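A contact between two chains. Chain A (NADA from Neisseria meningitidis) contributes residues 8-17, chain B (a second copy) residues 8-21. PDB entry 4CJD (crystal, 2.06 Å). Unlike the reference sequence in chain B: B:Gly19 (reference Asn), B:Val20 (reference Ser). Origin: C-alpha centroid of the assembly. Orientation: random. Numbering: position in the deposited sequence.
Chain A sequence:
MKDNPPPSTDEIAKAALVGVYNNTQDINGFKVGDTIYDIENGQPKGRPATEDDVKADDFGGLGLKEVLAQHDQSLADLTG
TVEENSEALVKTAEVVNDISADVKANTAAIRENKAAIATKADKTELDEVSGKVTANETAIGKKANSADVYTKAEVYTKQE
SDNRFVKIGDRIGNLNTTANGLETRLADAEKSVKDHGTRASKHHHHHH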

# COMPACT_ATOMS: atom_id res chain seq x y z
N SER A 8 -46.88 23.03 -26.06
CA SER A 8 -47.56 22.03 -26.87
C SER A 8 -46.92 20.64 -26.70
O SER A 8 -45.78 20.53 -26.23
CB SER A 8 -47.51 22.43 -28.34
OG SER A 8 -46.17 22.37 -28.81
N THR A 9 -47.65 19.60 -27.08
CA THR A 9 -47.12 18.24 -27.17
C THR A 9 -45.84 18.20 -27.99
O THR A 9 -44.85 17.56 -27.61
CB THR A 9 -48.15 17.29 -27.80
OG1 THR A 9 -49.32 17.27 -26.98
CG2 THR A 9 -47.59 15.87 -27.93
N ASP A 10 -45.85 18.91 -29.11
CA ASP A 10 -44.67 18.98 -29.96
C ASP A 10 -43.46 19.54 -29.23
O ASP A 10 -42.38 18.98 -29.33
CB ASP A 10 -44.95 19.80 -31.21
CG ASP A 10 -43.82 19.70 -32.23
OD1 ASP A 10 -43.58 18.58 -32.75
OD2 ASP A 10 -43.18 20.74 -32.52
N GLU A 11 -43.63 20.63 -28.48
CA GLU A 11 -42.51 21.21 -27.72
C GLU A 11 -42.02 20.27 -26.62
O GLU A 11 -40.83 20.15 -26.40
CB GLU A 11 -42.91 22.54 -27.08
CG GLU A 11 -42.89 23.71 -28.05
CD GLU A 11 -43.47 24.99 -27.44
OE1 GLU A 11 -44.61 24.95 -26.93
OE2 GLU A 11 -42.77 26.02 -27.47
N ILE A 12 -42.95 19.62 -25.92
CA ILE A 12 -42.59 18.67 -24.88
C ILE A 12 -41.74 17.55 -25.46
O ILE A 12 -40.67 17.21 -24.94
CB ILE A 12 -43.86 18.08 -24.18
CG1 ILE A 12 -44.60 19.19 -23.42
CG2 ILE A 12 -43.47 16.92 -23.25
CD1 ILE A 12 -45.96 18.78 -22.81
N ALA A 13 -42.22 16.98 -26.56
CA ALA A 13 -41.54 15.88 -27.23
C ALA A 13 -40.12 16.29 -27.63
O ALA A 13 -39.18 15.52 -27.46
CB ALA A 13 -42.33 15.43 -28.45
N LYS A 14 -39.98 17.50 -28.18
CA LYS A 14 -38.67 17.97 -28.65
C LYS A 14 -37.74 18.25 -27.50
O LYS A 14 -36.54 17.98 -27.57
CB LYS A 14 -38.85 19.22 -29.53
CG LYS A 14 -39.42 18.87 -30.91
CD LYS A 14 -39.97 20.07 -31.66
CE LYS A 14 -40.00 19.79 -33.15
NZ LYS A 14 -40.82 20.82 -33.88
N ALA A 15 -38.29 18.76 -26.41
CA ALA A 15 -37.49 19.02 -25.23
C ALA A 15 -37.03 17.70 -24.61
O ALA A 15 -35.91 17.58 -24.12
CB ALA A 15 -38.28 19.86 -24.21
N ALA A 16 -37.90 16.69 -24.65
CA ALA A 16 -37.51 15.36 -24.17
C ALA A 16 -36.40 14.76 -25.06
O ALA A 16 -35.39 14.25 -24.58
CB ALA A 16 -38.75 14.43 -24.13
N LEU A 17 -36.57 14.87 -26.37
CA LEU A 17 -35.55 14.32 -27.27
C LEU A 17 -34.20 14.99 -27.04
O LEU A 17 -33.17 14.31 -26.89
CB LEU A 17 -35.97 14.47 -28.72
CG LEU A 17 -35.19 13.58 -29.68
CD1 LEU A 17 -35.39 12.12 -29.25
CD2 LEU A 17 -35.71 13.84 -31.10
N SER B 8 -51.74 8.17 -25.77
CA SER B 8 -51.65 9.23 -26.78
C SER B 8 -50.19 9.71 -26.95
O SER B 8 -49.35 9.48 -26.08
CB SER B 8 -52.53 10.40 -26.38
OG SER B 8 -52.00 11.03 -25.22
N THR B 9 -49.92 10.37 -28.07
CA THR B 9 -48.66 11.07 -28.30
C THR B 9 -48.33 12.00 -27.15
O THR B 9 -47.18 12.05 -26.66
CB THR B 9 -48.71 11.89 -29.60
OG1 THR B 9 -48.95 11.00 -30.69
CG2 THR B 9 -47.41 12.65 -29.83
N ASP B 10 -49.33 12.73 -26.68
CA ASP B 10 -49.14 13.63 -25.55
C ASP B 10 -48.66 12.90 -24.30
O ASP B 10 -47.74 13.36 -23.65
CB ASP B 10 -50.42 14.40 -25.25
CG ASP B 10 -50.19 15.51 -24.23
OD1 ASP B 10 -49.44 16.46 -24.54
OD2 ASP B 10 -50.78 15.44 -23.13
N GLU B 11 -49.27 11.77 -23.96
CA GLU B 11 -48.84 10.99 -22.80
C GLU B 11 -47.42 10.44 -22.96
O GLU B 11 -46.65 10.44 -22.03
CB GLU B 11 -49.79 9.83 -22.52
CG GLU B 11 -51.07 10.24 -21.81
CD GLU B 11 -52.08 9.10 -21.72
OE1 GLU B 11 -52.41 8.50 -22.77
OE2 GLU B 11 -52.53 8.81 -20.59
N ILE B 12 -47.11 9.94 -24.16
CA ILE B 12 -45.77 9.42 -24.43
C ILE B 12 -44.74 10.52 -24.22
O ILE B 12 -43.73 10.32 -23.53
CB ILE B 12 -45.68 8.86 -25.89
CG1 ILE B 12 -46.58 7.63 -26.03
CG2 ILE B 12 -44.22 8.53 -26.24
CD1 ILE B 12 -46.71 7.06 -27.47
N ALA B 13 -45.00 11.68 -24.81
CA ALA B 13 -44.09 12.82 -24.72
C ALA B 13 -43.85 13.20 -23.26
O ALA B 13 -42.73 13.48 -22.86
CB ALA B 13 -44.65 14.00 -25.50
N LYS B 14 -44.93 13.23 -22.47
CA LYS B 14 -44.83 13.65 -21.06
C LYS B 14 -44.10 12.61 -20.24
O LYS B 14 -43.33 12.94 -19.34
CB LYS B 14 -46.23 13.92 -20.50
CG LYS B 14 -46.81 15.23 -21.02
CD LYS B 14 -48.31 15.35 -20.80
CE LYS B 14 -48.73 16.82 -20.82
NZ LYS B 14 -50.23 16.95 -20.93
N ALA B 15 -44.32 11.34 -20.56
CA ALA B 15 -43.63 10.28 -19.86
C ALA B 15 -42.14 10.31 -20.20
O ALA B 15 -41.29 10.06 -19.36
CB ALA B 15 -44.24 8.91 -20.21
N ALA B 16 -41.82 10.63 -21.45
CA ALA B 16 -40.42 10.79 -21.85
C ALA B 16 -39.78 11.98 -21.11
O ALA B 16 -38.67 11.88 -20.56
CB ALA B 16 -40.31 10.95 -23.38
N LEU B 17 -40.47 13.10 -21.08
CA LEU B 17 -39.92 14.27 -20.39
C LEU B 17 -39.66 13.97 -18.92
O LEU B 17 -38.56 14.24 -18.40
CB LEU B 17 -40.83 15.47 -20.53
CG LEU B 17 -40.16 16.80 -20.21
CD1 LEU B 17 -38.97 16.97 -21.18
CD2 LEU B 17 -41.21 17.91 -20.39
N VAL B 18 -40.62 13.34 -18.25
CA VAL B 18 -40.41 12.97 -16.86
C VAL B 18 -39.26 11.98 -16.70
O VAL B 18 -38.47 12.09 -15.75
CB VAL B 18 -41.73 12.39 -16.22
CG1 VAL B 18 -41.44 11.66 -14.95
CG2 VAL B 18 -42.73 13.51 -15.94
N GLY B 19 -39.17 10.99 -17.60
CA GLY B 19 -38.07 10.03 -17.56
C GLY B 19 -36.70 10.70 -17.69
O GLY B 19 -35.73 10.39 -16.95
N VAL B 20 -36.62 11.63 -18.64
CA VAL B 20 -35.40 12.43 -18.83
C VAL B 20 -35.00 13.17 -17.56
O VAL B 20 -33.84 13.16 -17.13
CB VAL B 20 -35.57 13.49 -19.98
CG1 VAL B 20 -34.52 14.57 -19.88
CG2 VAL B 20 -35.51 12.84 -21.32
N TYR B 21 -35.98 13.81 -16.92
CA TYR B 21 -35.71 14.56 -15.68
C TYR B 21 -35.13 13.64 -14.62
O TYR B 21 -34.18 13.97 -13.97
CB TYR B 21 -36.99 15.24 -15.17
CG TYR B 21 -36.82 16.12 -13.94
CD1 TYR B 21 -36.44 17.46 -14.06
CD2 TYR B 21 -37.03 15.62 -12.66
CE1 TYR B 21 -36.30 18.28 -12.92
CE2 TYR B 21 -36.89 16.41 -11.52
CZ TYR B 21 -36.54 17.75 -11.65
OH TYR B 21 -36.43 18.55 -10.50

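Two helices can approach closely when small side chains line the seam and larger ones close its flank, and the N-terminal helices of two NadA copies illustrate the principle. They run in the same general direction, inclined by 34°, with axes only 8.4 Å apart at closest approach. Alanine makes this possible: the CA atoms of A:Ala13 and B:Ala13 lie 4.7 Å apart, and their CB atoms touch at 4.0 Å.

A:Ile12 covers the most surface. Its CG2 rests 3.8 Å from B:Leu17 CD2 and 3.9 Å from B:Ala13 CB, while its CD1 meets B:Lys14 CE at 3.9 Å, a reminder that the aliphatic part of a lysine can pack while its NZ is engaged in a salt bridge, here 2.7 Å from B:Asp10 OD2.

A:Thr9 adds the polar element. Its OG1 donates a short hydrogen bond to B:Asp10 OD1 (2.6 Å), so the B:Asp10 carboxylate serves both the neighboring chain and its own lysine. The threonine's methyl is not idle: A:Thr9 CG2 packs against B:Thr9 CG2 at 3.7 Å.

One turn beyond A:Ile12, A:Ala16 points toward the partner. Its CB lies 3.9 Å from both B:Ala16 CB and B:Leu17 CD1, extending the apolar seam.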